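Local atomic coordinates of transcriptional regulatory protein FixJ (Sinorhizobium meliloti, PDB entry 1DBW), a protein that switches on nitrogen-fixation genes as the response regulator of a two-component system, once its receiver domain, the part described here, has been activated by FixL. Residues I8-E13 with V52-M57; P77-T82 with D100-P105; Q2-H7 with R117-L122; A38-A43 with R67-L72; F21-N26 with V110-I115. The protein carries 2 engineered substitutions. One frame throughout, in Å; residues are numbered along the deposited sequence. Where two conformers were deposited one is given.

Contact 1 (I8-E13 with V52-M57); sequences IVDDEE and VTDLRM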
# COMPACT_ATOMS: atom_id res chain seq x y z
N ILE A 8 1.52 -3.72 4.47
CA ILE A 8 1.86 -2.32 4.67
C ILE A 8 3.36 -2.11 4.56
O ILE A 8 4.15 -2.74 5.26
CB ILE A 8 1.44 -1.81 6.03
CG1 ILE A 8 -0.05 -2.14 6.31
CG2 ILE A 8 1.68 -0.31 6.11
CD1 ILE A 8 -0.99 -1.32 5.52
N VAL A 9 3.74 -1.20 3.68
CA VAL A 9 5.16 -0.94 3.47
C VAL A 9 5.30 0.51 3.87
O VAL A 9 4.74 1.38 3.24
CB VAL A 9 5.55 -1.20 1.97
CG1 VAL A 9 7.03 -1.03 1.77
CG2 VAL A 9 5.20 -2.61 1.59
N ASP A 10 5.88 0.76 5.04
CA ASP A 10 6.04 2.14 5.50
C ASP A 10 7.46 2.37 6.01
O ASP A 10 7.98 1.60 6.82
CB ASP A 10 5.00 2.46 6.59
CG ASP A 10 4.84 3.96 6.87
OD1 ASP A 10 5.77 4.77 6.62
OD2 ASP A 10 3.75 4.34 7.35
N ASP A 11 8.08 3.42 5.47
CA ASP A 11 9.45 3.81 5.80
C ASP A 11 9.60 4.37 7.22
O ASP A 11 10.53 4.00 7.94
CB ASP A 11 9.98 4.81 4.77
CG ASP A 11 9.28 6.16 4.83
OD1 ASP A 11 9.98 7.19 4.99
OD2 ASP A 11 8.03 6.21 4.74
N GLU A 12 8.68 5.26 7.61
CA GLU A 12 8.71 5.88 8.93
C GLU A 12 8.19 4.88 9.97
O GLU A 12 6.99 4.60 10.02
CB GLU A 12 7.86 7.16 8.93
CG GLU A 12 8.22 8.15 10.05
CD GLU A 12 7.75 9.57 9.77
OE1 GLU A 12 8.07 10.11 8.68
OE2 GLU A 12 7.07 10.16 10.64
N GLU A 13 9.10 4.34 10.77
CA GLU A 13 8.76 3.37 11.80
C GLU A 13 7.45 3.54 12.56
O GLU A 13 6.59 2.66 12.50
N VAL A 52 -0.42 -1.51 0.62
CA VAL A 52 -0.64 -0.11 1.04
C VAL A 52 0.75 0.44 1.27
O VAL A 52 1.50 -0.05 2.12
CB VAL A 52 -1.45 0.01 2.30
CG1 VAL A 52 -1.57 1.50 2.69
CG2 VAL A 52 -2.89 -0.53 2.07
N THR A 53 1.12 1.49 0.51
CA THR A 53 2.43 2.08 0.70
C THR A 53 2.37 3.45 1.34
O THR A 53 1.37 4.16 1.20
CB THR A 53 3.16 2.26 -0.66
OG1 THR A 53 2.51 3.29 -1.41
CG2 THR A 53 3.13 0.97 -1.49
N ASP A 54 3.36 3.75 2.16
CA ASP A 54 3.52 5.08 2.75
C ASP A 54 5.04 5.25 2.78
O ASP A 54 5.70 5.02 3.82
CB ASP A 54 2.93 5.22 4.16
CG ASP A 54 2.99 6.67 4.69
OD1 ASP A 54 2.48 6.91 5.80
OD2 ASP A 54 3.54 7.56 4.00
N LEU A 55 5.58 5.51 1.59
CA LEU A 55 7.02 5.67 1.35
C LEU A 55 7.31 7.15 1.08
O LEU A 55 6.79 7.73 0.12
CB LEU A 55 7.44 4.83 0.16
CG LEU A 55 7.20 3.34 0.40
CD1 LEU A 55 7.28 2.55 -0.90
CD2 LEU A 55 8.21 2.84 1.42
N ARG A 56 8.12 7.74 1.94
CA ARG A 56 8.46 9.16 1.84
C ARG A 56 9.82 9.42 1.25
O ARG A 56 10.01 10.44 0.58
CB ARG A 56 8.36 9.82 3.21
CG ARG A 56 7.05 9.53 3.92
CD ARG A 56 7.24 9.59 5.42
NE ARG A 56 6.19 8.86 6.12
CZ ARG A 56 5.42 9.39 7.07
NH1 ARG A 56 5.58 10.66 7.43
NH2 ARG A 56 4.50 8.65 7.66
N MET A 57 10.79 8.54 1.52
CA MET A 57 12.13 8.74 0.96
C MET A 57 12.08 8.51 -0.56
O MET A 57 11.84 7.38 -1.03
CB MET A 57 13.15 7.80 1.63
CG MET A 57 14.46 7.65 0.87
SD MET A 57 14.98 9.19 0.06
CE MET A 57 16.08 9.89 1.34
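With CG anti to the backbone N in both residues (chi1 -165° in Asp10, -175° in Asp54), the carboxylates of Asp10 and Asp54 stand side by side and point the same way, their planes turned 41° apart. Asp10 OD2 then lies 3.3 Å from Asp54 OD1, a meeting of two acceptors. Asp10 OD1 and Asp11 OD2 both close on the carbonyl oxygen Asp54 O, each at 2.8 Å, again acceptor facing acceptor. The crowding would be expected to favour positive charge, and Arg56 lies close. Glu12 OE1 sits over one face of its guanidinium, 2.8 Å from NH1, in a salt bridge of charges alone, for no N-H points at the oxygen. Asp11 OD2 lies at the guanidinium edge, 3.5 Å from Arg56 NE, and NH2 makes a long, weak bond back to Asp54 OD1. Asp54 has its stronger partner in Lys104, whose NZ forms a salt bridge with OD2. Behind the acids the strands run parallel, tied by Val9 N to Val52 O and by Asp54 N to Val9 O at 2.9 Å, while Ile8 CD1 packs against Val52 CB. Adjacent parallel strands 5-10 and 49-54 thus end together in the acidic pocket of a CheY-like receiver domain, where Asp10, Asp11, Asp54 and Arg56 form the magnesium site and Asp54 is the predicted site of phosphorylation.

Contact 2 (P77-T82 with D100-P105); sequences PSIVIT and DFIEKP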
# COMPACT_ATOMS: atom_id res chain seq x y z
N PRO A 77 -3.10 -5.31 -6.16
CA PRO A 77 -3.91 -4.08 -6.05
C PRO A 77 -3.26 -3.21 -5.00
O PRO A 77 -3.00 -3.67 -3.87
CB PRO A 77 -5.29 -4.60 -5.61
CG PRO A 77 -5.29 -6.06 -6.16
CD PRO A 77 -3.91 -6.51 -5.84
N SER A 78 -2.91 -1.96 -5.36
CA SER A 78 -2.20 -1.08 -4.43
C SER A 78 -2.79 0.32 -4.19
O SER A 78 -3.21 0.98 -5.15
CB SER A 78 -0.75 -0.86 -4.92
OG SER A 78 -0.19 -2.01 -5.55
N ILE A 79 -2.73 0.76 -2.93
CA ILE A 79 -3.17 2.07 -2.46
C ILE A 79 -1.87 2.76 -2.10
O ILE A 79 -1.07 2.25 -1.31
CB ILE A 79 -4.01 1.92 -1.20
CG1 ILE A 79 -5.27 1.10 -1.50
CG2 ILE A 79 -4.40 3.31 -0.66
CD1 ILE A 79 -5.99 1.58 -2.77
N VAL A 80 -1.65 3.94 -2.65
CA VAL A 80 -0.40 4.66 -2.38
C VAL A 80 -0.75 5.85 -1.50
O VAL A 80 -1.58 6.63 -1.87
CB VAL A 80 0.26 5.16 -3.71
CG1 VAL A 80 1.46 6.04 -3.41
CG2 VAL A 80 0.71 3.92 -4.57
N ILE A 81 -0.22 5.90 -0.29
CA ILE A 81 -0.49 7.01 0.60
C ILE A 81 0.50 8.08 0.16
O ILE A 81 1.72 7.84 0.10
CB ILE A 81 -0.27 6.63 2.06
CG1 ILE A 81 -1.34 5.62 2.46
CG2 ILE A 81 -0.36 7.87 2.92
CD1 ILE A 81 -1.09 5.00 3.84
N THR A 82 -0.04 9.28 -0.06
CA THR A 82 0.78 10.37 -0.57
C THR A 82 0.90 11.56 0.40
O THR A 82 0.05 11.76 1.28
CB THR A 82 0.22 10.84 -1.96
OG1 THR A 82 -1.13 11.26 -1.81
CG2 THR A 82 0.22 9.66 -2.97
N ASP A 100 -5.88 3.42 -6.08
CA ASP A 100 -6.21 4.75 -5.55
C ASP A 100 -5.04 5.32 -4.79
O ASP A 100 -4.07 4.63 -4.51
CB ASP A 100 -7.42 4.69 -4.61
CG ASP A 100 -8.22 6.01 -4.57
OD1 ASP A 100 -7.83 7.03 -5.20
OD2 ASP A 100 -9.27 6.01 -3.92
N PHE A 101 -5.11 6.61 -4.53
CA PHE A 101 -4.09 7.25 -3.73
C PHE A 101 -4.88 7.82 -2.56
O PHE A 101 -6.10 8.02 -2.66
CB PHE A 101 -3.41 8.44 -4.45
CG PHE A 101 -4.32 9.62 -4.66
CD1 PHE A 101 -4.35 10.68 -3.74
CD2 PHE A 101 -5.18 9.66 -5.76
CE1 PHE A 101 -5.24 11.77 -3.92
CE2 PHE A 101 -6.05 10.72 -5.95
CZ PHE A 101 -6.08 11.79 -5.03
N ILE A 102 -4.20 8.02 -1.45
CA ILE A 102 -4.82 8.63 -0.29
C ILE A 102 -3.87 9.67 0.24
O ILE A 102 -2.78 9.36 0.69
CB ILE A 102 -5.07 7.64 0.83
CG1 ILE A 102 -6.03 6.53 0.36
CG2 ILE A 102 -5.64 8.39 2.05
CD1 ILE A 102 -7.42 7.00 0.07
N GLU A 103 -4.29 10.93 0.21
CA GLU A 103 -3.47 12.03 0.69
C GLU A 103 -3.54 12.14 2.23
O GLU A 103 -4.62 12.04 2.81
CB GLU A 103 -3.97 13.33 0.04
CG GLU A 103 -3.22 14.58 0.48
CD GLU A 103 -3.87 15.87 -0.03
OE1 GLU A 103 -4.85 15.83 -0.81
OE2 GLU A 103 -3.40 16.94 0.38
N LYS A 104 -2.38 12.29 2.86
CA LYS A 104 -2.26 12.46 4.29
C LYS A 104 -2.55 13.91 4.71
O LYS A 104 -2.27 14.84 3.94
CB LYS A 104 -0.83 12.13 4.73
CG LYS A 104 -0.43 10.71 4.53
CD LYS A 104 0.87 10.38 5.25
CE LYS A 104 2.08 10.78 4.43
NZ LYS A 104 3.31 10.23 5.05
N PRO A 105 -3.17 14.11 5.89
CA PRO A 105 -3.63 13.08 6.84
C PRO A 105 -4.96 12.54 6.34
O PRO A 105 -5.68 13.22 5.58
CB PRO A 105 -3.84 13.87 8.14
CG PRO A 105 -3.04 15.15 7.94
CD PRO A 105 -3.25 15.45 6.49
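Ile81 and Lys104 set their side chains at about a right angle, with Ile81 CG2 pressed against Lys104 CG at 3.3 Å, tighter than usual for two carbons. Lys104 CG is anti to its own carbonyl carbon (chi1 -66°), and from there the aliphatic chain passes the methyl before bending at chi3; its NZ goes on to a salt bridge with Asp54. On the same face of the sheet Ile79 lies obliquely across Ile102, CG2 against CG1 at 3.8 Å, and Ile79 CD1 reaches the CB of Asp100. Helix 108-119 packs over Ile79 and Ile102 through Ile111. The other face carries Thr82 and Phe101. Thr82 OG1 approaches Phe101 CD1 obliquely, and the Phe101 ring packs on Ala90 and Met94 of helix 87-95. Four backbone bonds hold the strands in parallel register: Val80 N to Asp100 O, Ile102 N to Val80 O, Thr82 N to Ile102 O at 2.8 Å, and Lys104 N to Thr82 O at 2.9 Å. The last lies just beyond strand 100-103, fixing the backbone of Lys104 before the cis peptide that leads into Pro105. Strands 78-82 and 100-103, joined through helix 87-95, make a beta-alpha-beta unit at one border of the doubly wound receiver fold, and the cis Lys-Pro pair after its last strand is a hallmark of that family.

Contact 3 (Q2-H7 with R117-L122); sequences QDYTVH and RASEHL. Engineered in segment 2-7: Gln2 (natural residue Thr).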
# COMPACT_ATOMS: atom_id res chain seq x y z
N GLN A 2 -13.97 -12.85 1.92
CA GLN A 2 -12.65 -13.07 1.33
C GLN A 2 -11.54 -12.91 2.37
O GLN A 2 -11.48 -11.92 3.05
CB GLN A 2 -12.42 -12.14 0.12
CG GLN A 2 -10.99 -12.16 -0.39
CD GLN A 2 -10.82 -11.52 -1.77
OE1 GLN A 2 -10.22 -12.13 -2.64
NE2 GLN A 2 -11.31 -10.29 -1.95
N ASP A 3 -10.66 -13.90 2.48
CA ASP A 3 -9.54 -13.86 3.43
C ASP A 3 -8.31 -13.22 2.78
O ASP A 3 -7.36 -13.93 2.40
CB ASP A 3 -9.16 -15.29 3.89
CG ASP A 3 -8.05 -15.31 4.93
OD1 ASP A 3 -7.80 -14.27 5.59
OD2 ASP A 3 -7.37 -16.34 5.08
N TYR A 4 -8.26 -11.91 2.70
CA TYR A 4 -7.08 -11.30 2.08
C TYR A 4 -6.22 -10.61 3.12
O TYR A 4 -6.65 -10.40 4.25
CB TYR A 4 -7.50 -10.30 1.00
CG TYR A 4 -8.32 -9.13 1.55
CD1 TYR A 4 -9.71 -9.21 1.67
CD2 TYR A 4 -7.69 -7.93 1.87
CE1 TYR A 4 -10.46 -8.10 2.08
CE2 TYR A 4 -8.42 -6.82 2.30
CZ TYR A 4 -9.81 -6.91 2.39
OH TYR A 4 -10.54 -5.80 2.72
N THR A 5 -4.98 -10.31 2.76
CA THR A 5 -4.06 -9.68 3.68
C THR A 5 -3.65 -8.32 3.17
O THR A 5 -3.50 -8.14 1.96
CB THR A 5 -2.77 -10.55 3.80
OG1 THR A 5 -3.15 -11.84 4.33
CG2 THR A 5 -1.75 -9.91 4.77
N VAL A 6 -3.60 -7.35 4.09
CA VAL A 6 -3.16 -6.00 3.74
C VAL A 6 -1.65 -5.95 4.07
O VAL A 6 -1.27 -6.10 5.22
CB VAL A 6 -3.86 -4.90 4.59
CG1 VAL A 6 -3.40 -3.50 4.08
CG2 VAL A 6 -5.36 -5.02 4.47
N HIS A 7 -0.83 -5.63 3.05
CA HIS A 7 0.62 -5.58 3.21
C HIS A 7 1.01 -4.14 3.30
O HIS A 7 0.76 -3.43 2.34
CB HIS A 7 1.27 -6.25 1.99
CG HIS A 7 1.06 -7.73 1.98
ND1 HIS A 7 1.89 -8.59 2.68
CD2 HIS A 7 0.08 -8.49 1.45
CE1 HIS A 7 1.41 -9.82 2.59
NE2 HIS A 7 0.31 -9.79 1.85
N ARG A 117 -12.03 -1.44 -1.39
CA ARG A 117 -12.21 -1.24 -2.84
C ARG A 117 -11.11 -1.98 -3.59
O ARG A 117 -11.38 -2.64 -4.60
CB ARG A 117 -12.11 0.25 -3.20
CG ARG A 117 -13.33 0.85 -3.90
CD ARG A 117 -14.53 0.98 -2.97
NE ARG A 117 -15.08 -0.32 -2.58
CZ ARG A 117 -15.48 -0.62 -1.34
NH1 ARG A 117 -15.41 0.30 -0.38
NH2 ARG A 117 -15.94 -1.84 -1.07
N ALA A 118 -9.88 -1.86 -3.10
CA ALA A 118 -8.76 -2.52 -3.75
C ALA A 118 -8.88 -4.05 -3.65
O ALA A 118 -8.50 -4.75 -4.58
CB ALA A 118 -7.42 -2.05 -3.16
N SER A 119 -9.47 -4.54 -2.56
CA SER A 119 -9.60 -5.99 -2.36
C SER A 119 -10.57 -6.59 -3.37
O SER A 119 -10.53 -7.79 -3.64
CB SER A 119 -10.09 -6.31 -0.94
OG SER A 119 -11.48 -6.03 -0.82
N GLU A 120 -11.44 -5.76 -3.92
CA GLU A 120 -12.42 -6.21 -4.90
C GLU A 120 -11.75 -6.56 -6.23
O GLU A 120 -12.31 -7.28 -7.05
CB GLU A 120 -13.50 -5.14 -5.10
CG GLU A 120 -14.90 -5.54 -4.63
CD GLU A 120 -15.00 -5.75 -3.14
OE1 GLU A 120 -15.19 -4.75 -2.40
OE2 GLU A 120 -14.94 -6.92 -2.69
N HIS A 121 -10.51 -6.11 -6.40
CA HIS A 121 -9.75 -6.39 -7.62
C HIS A 121 -9.09 -7.76 -7.56
O HIS A 121 -8.43 -8.17 -8.52
CB HIS A 121 -8.71 -5.31 -7.87
CG HIS A 121 -9.29 -4.01 -8.36
ND1 HIS A 121 -9.68 -3.00 -7.51
CD2 HIS A 121 -9.53 -3.56 -9.62
CE1 HIS A 121 -10.13 -1.98 -8.22
NE2 HIS A 121 -10.05 -2.29 -9.50
N LEU A 122 -9.19 -8.44 -6.42
CA LEU A 122 -8.63 -9.80 -6.28
C LEU A 122 -9.67 -10.80 -6.79
O LEU A 122 -10.88 -10.59 -6.63
CB LEU A 122 -8.35 -10.11 -4.80
CG LEU A 122 -7.38 -9.14 -4.11
CD1 LEU A 122 -7.34 -9.39 -2.60
CD2 LEU A 122 -5.99 -9.32 -4.70
O HOH W 1 -13.14 -8.63 -0.41
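Ser119 O is gripped from two faces: Gln2 NE2 and Leu122 N reach it from opposite sides of its carbonyl plane. The amide of Gln2, an engineered residue, donates over 3.1 Å with an N-H...O angle of 139°, from well above that plane, whereas Leu122 N closes the type I turn running from Ser119 to Leu122. Gln2 NE2 also donates to a water at 2.9 Å. The same water donates to Ser119 OG and, weakly, to Glu120 OE2, so that one molecule links the amide to both side chains; Ser119 OG is further bonded to Glu116 O. Beside this polar cluster Ser119 CB stands over the face of the Tyr4 ring, 3.5 Å from the centroid and 17° off the normal, a CH-pi contact displaced toward Tyr4 CZ, which it meets at 3.4 Å. Tyr4 CG, between its backbone N and carbonyl carbon (chi1 62°), carries the ring to this place. Leu122 fills the adjoining one, its CD1 3.7 Å from Tyr4 CB, while its CB meets Gln2 OE1 and its chain crosses that of Gln2 at about a right angle. On the sheet side Tyr4 and Ser119 both pack on Val50 of strand 49-54. The residues ahead of strand 5-10 and the turn from Ser119 to Leu122 are therefore joined by a mixed contact: ring and leucine supply apolar packing, and one direct bond and a bridging water link polar groups beside them.

Contact 4 (A38-A43 with R67-L72); sequences AFLAFA and RNLGDL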
# COMPACT_ATOMS: atom_id res chain seq x y z
N ALA A 38 12.20 -5.32 1.11
CA ALA A 38 11.71 -6.51 1.79
C ALA A 38 10.40 -6.95 1.14
O ALA A 38 10.20 -8.14 0.90
CB ALA A 38 11.50 -6.22 3.27
N PHE A 39 9.54 -5.98 0.84
CA PHE A 39 8.27 -6.35 0.23
C PHE A 39 8.45 -6.93 -1.17
O PHE A 39 7.80 -7.92 -1.52
CB PHE A 39 7.27 -5.20 0.21
CG PHE A 39 5.98 -5.56 -0.47
CD1 PHE A 39 5.07 -6.39 0.16
CD2 PHE A 39 5.73 -5.16 -1.77
CE1 PHE A 39 3.95 -6.84 -0.49
CE2 PHE A 39 4.62 -5.60 -2.44
CZ PHE A 39 3.72 -6.45 -1.80
N LEU A 40 9.32 -6.31 -1.97
CA LEU A 40 9.57 -6.82 -3.31
C LEU A 40 10.09 -8.27 -3.28
O LEU A 40 9.77 -9.06 -4.15
CB LEU A 40 10.58 -5.92 -4.02
CG LEU A 40 9.97 -4.71 -4.72
CD1 LEU A 40 11.08 -3.71 -5.00
CD2 LEU A 40 9.32 -5.15 -6.03
N ALA A 41 10.89 -8.60 -2.27
CA ALA A 41 11.44 -9.94 -2.15
C ALA A 41 10.35 -10.94 -1.80
O ALA A 41 10.37 -12.10 -2.26
CB ALA A 41 12.57 -9.97 -1.10
N PHE A 42 9.37 -10.48 -1.04
CA PHE A 42 8.24 -11.30 -0.62
C PHE A 42 7.10 -11.36 -1.64
O PHE A 42 6.38 -12.36 -1.72
CB PHE A 42 7.68 -10.72 0.70
CG PHE A 42 6.61 -11.57 1.34
CD1 PHE A 42 6.97 -12.69 2.09
CD2 PHE A 42 5.25 -11.29 1.15
CE1 PHE A 42 6.00 -13.53 2.64
CE2 PHE A 42 4.27 -12.12 1.69
CZ PHE A 42 4.65 -13.24 2.43
N ALA A 43 7.00 -10.35 -2.50
CA ALA A 43 5.89 -10.23 -3.43
C ALA A 43 5.48 -11.46 -4.23
O ALA A 43 4.28 -11.69 -4.38
CB ALA A 43 6.05 -9.01 -4.34
N ARG A 67 6.40 0.12 -10.06
CA ARG A 67 7.13 -0.11 -11.29
C ARG A 67 7.93 -1.39 -11.18
O ARG A 67 7.90 -2.23 -12.08
CB ARG A 67 8.05 1.08 -11.58
N ASN A 68 8.61 -1.56 -10.04
CA ASN A 68 9.42 -2.75 -9.77
C ASN A 68 8.55 -4.01 -9.70
O ASN A 68 8.96 -5.10 -10.14
CB ASN A 68 10.23 -2.56 -8.50
CG ASN A 68 11.36 -1.53 -8.65
OD1 ASN A 68 12.07 -1.23 -7.70
ND2 ASN A 68 11.51 -0.98 -9.85
N LEU A 69 7.34 -3.88 -9.14
CA LEU A 69 6.42 -5.01 -9.07
C LEU A 69 6.04 -5.37 -10.50
O LEU A 69 6.00 -6.55 -10.87
CB LEU A 69 5.18 -4.65 -8.27
CG LEU A 69 5.42 -4.67 -6.75
CD1 LEU A 69 4.26 -3.99 -6.03
CD2 LEU A 69 5.57 -6.09 -6.24
N GLY A 70 5.76 -4.34 -11.30
CA GLY A 70 5.44 -4.58 -12.70
C GLY A 70 6.54 -5.37 -13.42
O GLY A 70 6.26 -6.29 -14.19
N ASP A 71 7.80 -5.02 -13.16
CA ASP A 71 8.92 -5.72 -13.80
C ASP A 71 9.04 -7.18 -13.37
O ASP A 71 9.53 -8.01 -14.13
CB ASP A 71 10.24 -4.96 -13.54
CG ASP A 71 10.38 -3.73 -14.41
OD1 ASP A 71 9.80 -3.74 -15.52
OD2 ASP A 71 11.06 -2.76 -14.00
N LEU A 72 8.61 -7.47 -12.15
CA LEU A 72 8.63 -8.83 -11.62
C LEU A 72 7.47 -9.63 -12.22
O LEU A 72 7.35 -10.83 -11.97
CB LEU A 72 8.49 -8.79 -10.10
CG LEU A 72 9.72 -8.35 -9.34
CD1 LEU A 72 9.40 -8.20 -7.84
CD2 LEU A 72 10.81 -9.38 -9.54
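Largely apolar packing joins helices 36-42 and 62-71 on one side of the sheet, near their C-terminal ends, with Leu40 and Leu69 as the principal residues and no hydrogen bond between the segments. The short helical segments run in nearly the same direction, 22° apart, yet their axes come no nearer than 10.6 Å, a separation bridged by leucine side chains and the Phe39 ring. Leu40 reaches across to helix 62-71 with both methyls. Its CD2 lies 3.5 Å from Leu72 CD1 and 3.7 Å from Asn68 CB, and CD1 also touches Asn68, whose side chain it crosses at about a right angle. Leu69 answers from the other helix: CG is anti to the carbonyl carbon (chi1 -77°), and from it the CD2 branch lies 3.5 Å from Ala43 CB and 3.9 Å from Leu40 CD2. The second branch, CD1, meets the edge of the Phe39 ring in its plane, 4.0 Å from CE2, while CD2 approaches the same carbon obliquely. Nearer the sheet Phe39 and Leu69 both rest on Leu51 of strand 49-54, and His33 meets the Phe39 ring edge-to-face; Leu40 and Asn68 also touch Met60. Two neighbouring helices, side by side and leaning on a common central strand through Phe39 and Leu69, make this a case of helix-helix packing on one face of the parallel sheet of the doubly wound receiver fold.

Contact 5 (F21-N26 with V110-I115); sequences FMLTMN and VIIEAI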
# COMPACT_ATOMS: atom_id res chain seq x y z
N PHE A 21 -1.54 -1.16 13.25
CA PHE A 21 -2.30 -1.45 14.47
C PHE A 21 -3.76 -1.05 14.30
O PHE A 21 -4.66 -1.78 14.73
CB PHE A 21 -1.68 -0.75 15.68
CG PHE A 21 -0.34 -1.32 16.10
CD1 PHE A 21 0.23 -0.95 17.32
CD2 PHE A 21 0.32 -2.27 15.31
CE1 PHE A 21 1.45 -1.52 17.74
CE2 PHE A 21 1.54 -2.83 15.73
CZ PHE A 21 2.10 -2.46 16.95
N MET A 22 -4.00 0.09 13.66
CA MET A 22 -5.37 0.54 13.44
C MET A 22 -6.12 -0.45 12.55
O MET A 22 -7.25 -0.79 12.86
CB MET A 22 -5.40 1.94 12.82
CG MET A 22 -6.80 2.48 12.59
SD MET A 22 -7.63 1.87 11.11
CE MET A 22 -6.63 2.72 9.80
N LEU A 23 -5.48 -0.96 11.50
CA LEU A 23 -6.14 -1.92 10.61
C LEU A 23 -6.37 -3.22 11.35
O LEU A 23 -7.45 -3.84 11.24
CB LEU A 23 -5.30 -2.14 9.34
CG LEU A 23 -5.26 -0.88 8.46
CD1 LEU A 23 -4.33 -1.18 7.26
CD2 LEU A 23 -6.66 -0.53 7.98
N THR A 24 -5.39 -3.59 12.16
CA THR A 24 -5.49 -4.81 12.96
C THR A 24 -6.70 -4.71 13.87
O THR A 24 -7.49 -5.65 13.98
CB THR A 24 -4.21 -5.06 13.79
OG1 THR A 24 -3.12 -5.34 12.91
CG2 THR A 24 -4.40 -6.27 14.69
N MET A 25 -6.88 -3.57 14.52
CA MET A 25 -8.02 -3.44 15.42
C MET A 25 -9.37 -3.50 14.71
O MET A 25 -10.38 -3.84 15.33
CB MET A 25 -7.89 -2.17 16.27
CG MET A 25 -6.68 -2.22 17.19
SD MET A 25 -6.53 -0.75 18.24
CE MET A 25 -8.21 -0.23 18.37
N ASN A 26 -9.38 -3.21 13.40
CA ASN A 26 -10.62 -3.26 12.63
C ASN A 26 -10.86 -4.66 12.03
O ASN A 26 -11.78 -4.86 11.27
CB ASN A 26 -10.63 -2.16 11.56
CG ASN A 26 -11.01 -0.80 12.16
OD1 ASN A 26 -12.19 -0.47 12.23
ND2 ASN A 26 -10.03 -0.02 12.61
N VAL A 110 -11.65 6.37 5.72
CA VAL A 110 -11.27 6.58 4.33
C VAL A 110 -10.24 5.57 3.80
O VAL A 110 -10.39 5.08 2.67
CB VAL A 110 -10.76 8.01 4.08
CG1 VAL A 110 -10.10 8.13 2.72
CG2 VAL A 110 -11.93 8.96 4.14
N ILE A 111 -9.22 5.27 4.60
CA ILE A 111 -8.23 4.31 4.14
C ILE A 111 -8.87 2.91 4.15
O ILE A 111 -8.60 2.10 3.28
CB ILE A 111 -6.95 4.34 4.99
CG1 ILE A 111 -5.86 3.47 4.34
CG2 ILE A 111 -7.20 3.85 6.40
CD1 ILE A 111 -5.52 3.87 2.95
N ILE A 112 -9.73 2.65 5.13
CA ILE A 112 -10.40 1.33 5.17
C ILE A 112 -11.27 1.12 3.91
O ILE A 112 -11.26 0.06 3.30
CB ILE A 112 -11.23 1.19 6.47
CG1 ILE A 112 -10.28 1.04 7.66
CG2 ILE A 112 -12.20 -0.01 6.38
CD1 ILE A 112 -10.95 1.20 9.02
N GLU A 113 -12.01 2.15 3.51
CA GLU A 113 -12.83 2.02 2.31
C GLU A 113 -11.97 1.79 1.06
O GLU A 113 -12.33 0.98 0.21
CB GLU A 113 -13.72 3.25 2.12
CG GLU A 113 -14.66 3.50 3.30
CD GLU A 113 -16.05 2.90 3.10
OE1 GLU A 113 -16.14 1.81 2.49
OE2 GLU A 113 -17.04 3.53 3.56
N ALA A 114 -10.84 2.50 0.96
CA ALA A 114 -9.94 2.33 -0.17
C ALA A 114 -9.39 0.89 -0.22
O ALA A 114 -9.34 0.29 -1.28
CB ALA A 114 -8.80 3.34 -0.09
N ILE A 115 -8.98 0.35 0.94
CA ILE A 115 -8.46 -1.00 1.01
C ILE A 115 -9.54 -2.02 0.61
O ILE A 115 -9.27 -2.96 -0.15
CB ILE A 115 -7.91 -1.34 2.44
CG1 ILE A 115 -6.69 -0.46 2.76
CG2 ILE A 115 -7.59 -2.85 2.51
CD1 ILE A 115 -6.22 -0.51 4.24
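Leu23 and Ile115 reach toward each other tip to tip: both methyls of Leu23 face the end of Ile115, whose CD1 lies 3.6 Å from Leu23 CD1 and 3.8 Å from CD2. One turn earlier on helix 108-119, Ile112 slides past Leu23 in the opposite direction, CG1 against CD2 at 4.0 Å. Its CD1 then enters a hollow formed by Met22 and Asn26, with Met22 SD at 4.0 Å and Asn26 CG at 3.7 Å, and meets OD1 and ND2 of that amide as well. The Asn26 side chain crosses Ile112 at about a right angle. The amide is held by ND2, which donates to Met22 O in a straight bond of 2.9 Å (165°), with the acceptor in the amide plane. Met22 closes the other flank. With CG anti to the backbone N (chi1 -179°), its chain bends at chi2 and chi3, and CE comes to lie 3.6 Å from Ile111 CG2. The helical segments cross at -71° with axes 11.5 Å apart, so contact comes through side-chain ends. Phe28 packs on Leu23, Ile112 and Ile115, while Val6 and Ile8 of strand 5-10 lie beneath Leu23. Across this helix crossing the cohesion comes from methyl, thioether and amide-surface contacts; the bond from Asn26 ND2 to Met22 O stays within its own segment, leaving the join to depend on shape rather than on bonds of fixed direction.

From the N terminus, the widest loop is that of contact 3, which brings residues 2-7 to the end of helix 108-119 and encloses all the others. Contact 5 opens next but one, at 21-26, and closes at 110-115; contacts 2 and 4 lie wholly within its span. Contact 1, from 8-13 to 52-57, crosses both contact 5 and contact 4, whose segments alternate with its own, whereas contact 2 follows contacts 1 and 4 in series. Contacts 1 and 2 join neighbouring strands and meet where Lys104 reaches Asp54. Contact 3 ties the N-terminal residues to helix 108-119, contact 5 ties that helix to helix 13-25, and contact 4 pairs helices beyond the chain's centre from contact 5.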